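Local coordinates for beta subunit of photoactivated adenylyl cyclase (Beggiatoa sp. PS, PDB 5M2A), which probably converts ATP to cyclic AMP under blue light, joining a flavin-binding BLUF photoreceptor domain to a nucleotide cyclase domain, at residues 183-194 / 201-210. Residues are numbered along the deposited sequence; the frame is centred on the assembly and turned at random.
Sequences YFSICTRIISAY and FIGDCVMASF
Segment 183-193, the end of helix 173-193, lies along strand 205-210 at 15°, their axes 9.5 Å apart, and packs on the hairpin that a type II' turn closes from Ile202 to Cys205. Phe184 and Phe201 stack face to face, offset, with planes at 19° and centroids 4.0 Å apart. Phe184 CG lies anti to the carbonyl carbon (chi1 -73°), sending the flat ring towards the turn that carries Asp204; there its edge meets the carbonyls of Gly203 and Asp204, with Phe184 CZ 3.2 Å from Gly203 O. Glycine suits the positive phi there. Thr188 OG1 touches the rim of Phe201 at CZ (3.6 Å), and Phe184 O takes Thr188 N and Thr188 OG1 from opposite faces of its plane. Branched Val206 divides its work: CG2 meets Phe184 CD1 (3.5 Å) and Cys187 CB, CG1 meets Ile191 CD1 (3.8 Å). Small Ala208 leaves room for Ile191: Ile191 CG2 lies 3.9 Å from Ala208 CB. Asp204, whose OD2 accepts a hydrogen bond from Ile161 N, shares the magnesium site with Asp160 and Ile161, as in class III cyclases. Strand 150-161 pairs with strand 205-211, helix 215-235 touches Tyr194 and Phe210, and Met261 of the second subunit packs on Phe184.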
ATOM      1  N   TYR A 183       6.550 -13.203 -10.765  1.00 15.93           N
ATOM      2  CA  TYR A 183       6.362 -13.891  -9.491  1.00 16.36           C
ATOM      3  C   TYR A 183       5.212 -13.281  -8.700  1.00 18.08           C
ATOM      4  O   TYR A 183       4.314 -13.991  -8.230  1.00 17.13           O
ATOM      5  CB  TYR A 183       7.669 -13.823  -8.701  1.00 15.72           C
ATOM      6  CG  TYR A 183       7.566 -14.446  -7.349  1.00 15.70           C
ATOM      7  CD1 TYR A 183       7.431 -15.823  -7.220  1.00 14.91           C
ATOM      8  CD2 TYR A 183       7.606 -13.668  -6.209  1.00 16.83           C
ATOM      9  CE1 TYR A 183       7.328 -16.405  -5.978  1.00 19.07           C
ATOM     10  CE2 TYR A 183       7.514 -14.244  -4.947  1.00 21.05           C
ATOM     11  CZ  TYR A 183       7.368 -15.610  -4.848  1.00 21.91           C
ATOM     12  OH  TYR A 183       7.275 -16.185  -3.615  1.00 22.76           O
ATOM     13  N   PHE A 184       5.214 -11.953  -8.550  1.00 14.59           N
ATOM     14  CA  PHE A 184       4.095 -11.297  -7.867  1.00 17.12           C
ATOM     15  C   PHE A 184       2.763 -11.553  -8.563  1.00 17.78           C
ATOM     16  O   PHE A 184       1.743 -11.777  -7.895  1.00 18.25           O
ATOM     17  CB  PHE A 184       4.354  -9.793  -7.775  1.00 15.22           C
ATOM     18  CG  PHE A 184       5.406  -9.411  -6.782  1.00 15.96           C
ATOM     19  CD1 PHE A 184       5.909 -10.333  -5.861  1.00 18.34           C
ATOM     20  CD2 PHE A 184       5.888  -8.106  -6.749  1.00 15.78           C
ATOM     21  CE1 PHE A 184       6.887  -9.950  -4.929  1.00 18.79           C
ATOM     22  CE2 PHE A 184       6.853  -7.720  -5.839  1.00 19.42           C
ATOM     23  CZ  PHE A 184       7.362  -8.647  -4.920  1.00 17.80           C
ATOM     24  N   SER A 185       2.731 -11.461  -9.901  1.00 17.03           N
ATOM     25  CA  SER A 185       1.486 -11.687 -10.628  0.70 17.57           C
ATOM     26  C   SER A 185       0.931 -13.076 -10.344  1.00 19.34           C
ATOM     27  O   SER A 185      -0.275 -13.239 -10.117  1.00 19.93           O
ATOM     28  CB  SER A 185       1.717 -11.502 -12.131  0.70 17.90           C
ATOM     29  OG  SER A 185       0.506 -11.648 -12.859  0.70 23.74           O
ATOM     30  N   ILE A 186       1.796 -14.084 -10.353  1.00 17.60           N
ATOM     31  CA  ILE A 186       1.359 -15.457 -10.118  1.00 15.32           C
ATOM     32  C   ILE A 186       0.852 -15.613  -8.695  1.00 15.43           C
ATOM     33  O   ILE A 186      -0.225 -16.163  -8.460  1.00 15.82           O
ATOM     34  CB  ILE A 186       2.517 -16.430 -10.398  1.00 15.87           C
ATOM     35  CG1 ILE A 186       2.789 -16.506 -11.898  1.00 22.43           C
ATOM     36  CG2 ILE A 186       2.214 -17.833  -9.824  1.00 17.28           C
ATOM     37  CD1 ILE A 186       4.133 -17.164 -12.237  1.00 21.06           C
ATOM     38  N   CYS A 187       1.628 -15.135  -7.723  1.00 18.08           N
ATOM     39  CA  CYS A 187       1.219 -15.282  -6.330  1.00 18.09           C
ATOM     40  C   CYS A 187      -0.098 -14.579  -6.071  1.00 15.25           C
ATOM     41  O   CYS A 187      -1.015 -15.155  -5.478  1.00 15.92           O
ATOM     42  CB  CYS A 187       2.299 -14.748  -5.400  1.00 19.75           C
ATOM     43  SG  CYS A 187       3.837 -15.729  -5.385  1.00 18.40           S
ATOM     44  N   THR A 188      -0.215 -13.332  -6.519  1.00 16.32           N
ATOM     45  CA  THR A 188      -1.428 -12.566  -6.244  1.00 20.01           C
ATOM     46  C   THR A 188      -2.660 -13.216  -6.867  1.00 20.99           C
ATOM     47  O   THR A 188      -3.732 -13.290  -6.240  1.00 19.41           O
ATOM     48  CB  THR A 188      -1.255 -11.142  -6.768  1.00 19.11           C
ATOM     49  OG1 THR A 188      -0.158 -10.537  -6.098  1.00 18.32           O
ATOM     50  CG2 THR A 188      -2.514 -10.313  -6.502  1.00 18.63           C
ATOM     51  N   ARG A 189      -2.545 -13.666  -8.118  1.00 18.16           N
ATOM     52  CA  ARG A 189      -3.688 -14.291  -8.773  1.00 19.51           C
ATOM     53  C   ARG A 189      -4.174 -15.503  -7.991  1.00 16.95           C
ATOM     54  O   ARG A 189      -5.377 -15.663  -7.749  1.00 18.85           O
ATOM     55  CB  ARG A 189      -3.332 -14.682 -10.214  1.00 18.18           C
ATOM     56  CG  ARG A 189      -4.416 -15.498 -10.902  1.00 23.72           C
ATOM     57  CD  ARG A 189      -4.115 -15.747 -12.376  1.00 28.15           C
ATOM     58  NE  ARG A 189      -2.702 -16.021 -12.620  1.00 23.63           N
ATOM     59  CZ  ARG A 189      -2.141 -17.225 -12.521  1.00 33.62           C
ATOM     60  NH1 ARG A 189      -2.868 -18.287 -12.160  1.00 26.53           N
ATOM     61  NH2 ARG A 189      -0.843 -17.365 -12.773  1.00 31.23           N
ATOM     62  N   ILE A 190      -3.245 -16.354  -7.568  1.00 17.02           N
ATOM     63  CA  ILE A 190      -3.623 -17.616  -6.951  1.00 18.63           C
ATOM     64  C   ILE A 190      -4.134 -17.387  -5.536  1.00 16.71           C
ATOM     65  O   ILE A 190      -5.158 -17.951  -5.150  1.00 18.46           O
ATOM     66  CB  ILE A 190      -2.441 -18.598  -6.988  1.00 18.55           C
ATOM     67  CG1 ILE A 190      -2.151 -18.964  -8.456  1.00 17.76           C
ATOM     68  CG2 ILE A 190      -2.742 -19.855  -6.168  1.00 18.58           C
ATOM     69  CD1 ILE A 190      -0.894 -19.809  -8.657  1.00 19.83           C
ATOM     70  N   ILE A 191      -3.426 -16.566  -4.750  1.00 16.93           N
ATOM     71  CA  ILE A 191      -3.900 -16.206  -3.409  1.00 14.69           C
ATOM     72  C   ILE A 191      -5.332 -15.693  -3.491  1.00 14.59           C
ATOM     73  O   ILE A 191      -6.208 -16.094  -2.715  1.00 17.27           O
ATOM     74  CB  ILE A 191      -2.970 -15.150  -2.782  1.00 15.23           C
ATOM     75  CG1 ILE A 191      -1.604 -15.765  -2.459  1.00 15.86           C
ATOM     76  CG2 ILE A 191      -3.631 -14.513  -1.522  1.00 15.22           C
ATOM     77  CD1 ILE A 191      -0.518 -14.743  -2.128  1.00 16.29           C
ATOM     78  N   SER A 192      -5.588 -14.777  -4.434  1.00 15.86           N
ATOM     79  CA  SER A 192      -6.903 -14.149  -4.534  1.00 16.96           C
ATOM     80  C   SER A 192      -7.958 -15.126  -5.043  1.00 23.71           C
ATOM     81  O   SER A 192      -9.133 -15.038  -4.661  1.00 21.47           O
ATOM     82  CB  SER A 192      -6.821 -12.923  -5.451  1.00 25.12           C
ATOM     83  OG  SER A 192      -5.849 -12.008  -4.962  1.00 29.59           O
ATOM     84  N   ALA A 193      -7.560 -16.065  -5.904  1.00 22.91           N
ATOM     85  CA  ALA A 193      -8.498 -17.083  -6.371  1.00 24.37           C
ATOM     86  C   ALA A 193      -8.977 -17.969  -5.231  1.00 24.39           C
ATOM     87  O   ALA A 193     -10.125 -18.432  -5.245  1.00 21.89           O
ATOM     88  CB  ALA A 193      -7.851 -17.942  -7.455  1.00 25.61           C
ATOM     89  N   TYR A 194      -8.121 -18.217  -4.244  1.00 18.87           N
ATOM     90  CA  TYR A 194      -8.488 -19.040  -3.103  1.00 17.65           C
ATOM     91  C   TYR A 194      -9.096 -18.224  -1.965  1.00 24.38           C
ATOM     92  O   TYR A 194      -9.318 -18.768  -0.882  1.00 20.94           O
ATOM     93  CB  TYR A 194      -7.268 -19.829  -2.601  1.00 18.17           C
ATOM     94  CG  TYR A 194      -6.957 -21.066  -3.424  1.00 22.36           C
ATOM     95  CD1 TYR A 194      -7.591 -22.272  -3.162  1.00 24.88           C
ATOM     96  CD2 TYR A 194      -6.027 -21.026  -4.460  1.00 24.21           C
ATOM     97  CE1 TYR A 194      -7.309 -23.411  -3.908  1.00 24.92           C
ATOM     98  CE2 TYR A 194      -5.737 -22.150  -5.197  1.00 21.71           C
ATOM     99  CZ  TYR A 194      -6.376 -23.341  -4.921  1.00 21.87           C
ATOM    100  OH  TYR A 194      -6.094 -24.459  -5.665  1.00 23.41           O
ATOM    101  N   PHE A 201       3.713  -6.334  -0.589  1.00 18.93           N
ATOM    102  CA  PHE A 201       4.990  -6.868  -1.051  1.00 19.57           C
ATOM    103  C   PHE A 201       6.112  -6.229  -0.238  1.00 24.33           C
ATOM    104  O   PHE A 201       6.131  -5.009  -0.044  1.00 22.32           O
ATOM    105  CB  PHE A 201       5.216  -6.576  -2.540  1.00 16.79           C
ATOM    106  CG  PHE A 201       4.119  -7.055  -3.437  1.00 17.55           C
ATOM    107  CD1 PHE A 201       3.389  -8.185  -3.132  1.00 19.36           C
ATOM    108  CD2 PHE A 201       3.804  -6.355  -4.597  1.00 15.00           C
ATOM    109  CE1 PHE A 201       2.368  -8.626  -3.973  1.00 19.27           C
ATOM    110  CE2 PHE A 201       2.792  -6.784  -5.426  1.00 17.22           C
ATOM    111  CZ  PHE A 201       2.073  -7.918  -5.120  1.00 21.10           C
ATOM    112  N   ILE A 202       7.032  -7.054   0.259  1.00 18.38           N
ATOM    113  CA  ILE A 202       8.202  -6.587   1.001  1.00 20.00           C
ATOM    114  C   ILE A 202       9.435  -7.152   0.304  1.00 21.56           C
ATOM    115  O   ILE A 202       9.730  -8.347   0.426  1.00 20.52           O
ATOM    116  CB  ILE A 202       8.164  -7.021   2.474  1.00 29.46           C
ATOM    117  CG1 ILE A 202       6.826  -6.655   3.103  1.00 28.45           C
ATOM    118  CG2 ILE A 202       9.304  -6.381   3.250  1.00 33.97           C
ATOM    119  CD1 ILE A 202       6.443  -7.562   4.235  1.00 31.89           C
ATOM    120  N   GLY A 203      10.158  -6.310  -0.420  1.00 21.45           N
ATOM    121  CA  GLY A 203      11.223  -6.864  -1.241  1.00 23.32           C
ATOM    122  C   GLY A 203      10.625  -7.834  -2.240  1.00 28.86           C
ATOM    123  O   GLY A 203       9.630  -7.541  -2.911  1.00 22.52           O
ATOM    124  N   ASP A 204      11.211  -9.024  -2.326  1.00 20.56           N
ATOM    125  CA  ASP A 204      10.689 -10.071  -3.193  1.00 19.24           C
ATOM    126  C   ASP A 204       9.659 -10.940  -2.494  1.00 20.03           C
ATOM    127  O   ASP A 204       9.253 -11.963  -3.048  1.00 20.28           O
ATOM    128  CB  ASP A 204      11.828 -10.960  -3.707  1.00 20.14           C
ATOM    129  CG  ASP A 204      12.580 -11.655  -2.576  1.00 27.23           C
ATOM    130  OD1 ASP A 204      12.983 -10.963  -1.622  1.00 30.37           O
ATOM    131  OD2 ASP A 204      12.750 -12.897  -2.626  1.00 27.38           O
ATOM    132  N   CYS A 205       9.223 -10.549  -1.303  1.00 20.95           N
ATOM    133  CA  CYS A 205       8.330 -11.357  -0.481  0.63 20.50           C
ATOM    134  C   CYS A 205       6.882 -10.929  -0.667  1.00 22.63           C
ATOM    135  O   CYS A 205       6.578  -9.733  -0.701  1.00 20.59           O
ATOM    136  CB  CYS A 205       8.683 -11.249   1.011  0.63 22.97           C
ATOM    137  SG  CYS A 205      10.302 -11.860   1.520  0.63 38.05           S
ATOM    138  N   VAL A 206       5.987 -11.911  -0.761  1.00 17.78           N
ATOM    139  CA  VAL A 206       4.546 -11.678  -0.811  1.00 14.58           C
ATOM    140  C   VAL A 206       3.987 -12.032   0.560  1.00 19.07           C
ATOM    141  O   VAL A 206       4.207 -13.142   1.062  1.00 18.54           O
ATOM    142  CB  VAL A 206       3.853 -12.513  -1.900  1.00 17.66           C
ATOM    143  CG1 VAL A 206       2.335 -12.263  -1.869  1.00 22.09           C
ATOM    144  CG2 VAL A 206       4.440 -12.214  -3.275  1.00 17.07           C
ATOM    145  N   MET A 207       3.267 -11.095   1.168  1.00 19.38           N
ATOM    146  CA  MET A 207       2.611 -11.326   2.445  1.00 21.09           C
ATOM    147  C   MET A 207       1.104 -11.341   2.243  1.00 19.00           C
ATOM    148  O   MET A 207       0.554 -10.439   1.607  1.00 19.89           O
ATOM    149  CB  MET A 207       2.986 -10.243   3.456  1.00 20.36           C
ATOM    150  CG  MET A 207       2.276 -10.397   4.797  1.00 21.44           C
ATOM    151  SD  MET A 207       2.667  -9.010   5.900  1.00 26.37           S
ATOM    152  CE  MET A 207       1.765  -9.470   7.386  1.00 23.68           C
ATOM    153  N   ALA A 208       0.437 -12.347   2.800  1.00 17.07           N
ATOM    154  CA  ALA A 208      -1.004 -12.481   2.629  1.00 15.72           C
ATOM    155  C   ALA A 208      -1.590 -13.146   3.863  1.00 16.39           C
ATOM    156  O   ALA A 208      -0.866 -13.682   4.703  1.00 17.44           O
ATOM    157  CB  ALA A 208      -1.364 -13.275   1.370  1.00 13.10           C
ATOM    158  N   SER A 209      -2.918 -13.083   3.994  1.00 14.01           N
ATOM    159  CA  SER A 209      -3.562 -13.789   5.086  1.00 19.03           C
ATOM    160  C   SER A 209      -4.764 -14.563   4.568  1.00 21.74           C
ATOM    161  O   SER A 209      -5.327 -14.263   3.508  1.00 18.66           O
ATOM    162  CB  SER A 209      -4.011 -12.833   6.197  1.00 18.61           C
ATOM    163  OG  SER A 209      -4.974 -11.930   5.706  1.00 20.83           O
ATOM    164  N   PHE A 210      -5.131 -15.579   5.344  1.00 16.75           N
ATOM    165  CA  PHE A 210      -6.320 -16.387   5.140  1.00 15.88           C
ATOM    166  C   PHE A 210      -7.060 -16.471   6.471  1.00 18.50           C
ATOM    167  O   PHE A 210      -6.481 -16.237   7.535  1.00 18.84           O
ATOM    168  CB  PHE A 210      -5.950 -17.800   4.651  1.00 17.26           C
ATOM    169  CG  PHE A 210      -5.319 -17.841   3.273  1.00 14.59           C
ATOM    170  CD1 PHE A 210      -3.962 -17.623   3.105  1.00 18.54           C
ATOM    171  CD2 PHE A 210      -6.089 -18.163   2.168  1.00 13.65           C
ATOM    172  CE1 PHE A 210      -3.395 -17.684   1.832  1.00 18.88           C
ATOM    173  CE2 PHE A 210      -5.529 -18.250   0.900  1.00 17.55           C
ATOM    174  CZ  PHE A 210      -4.185 -18.017   0.730  1.00 16.93           C
TER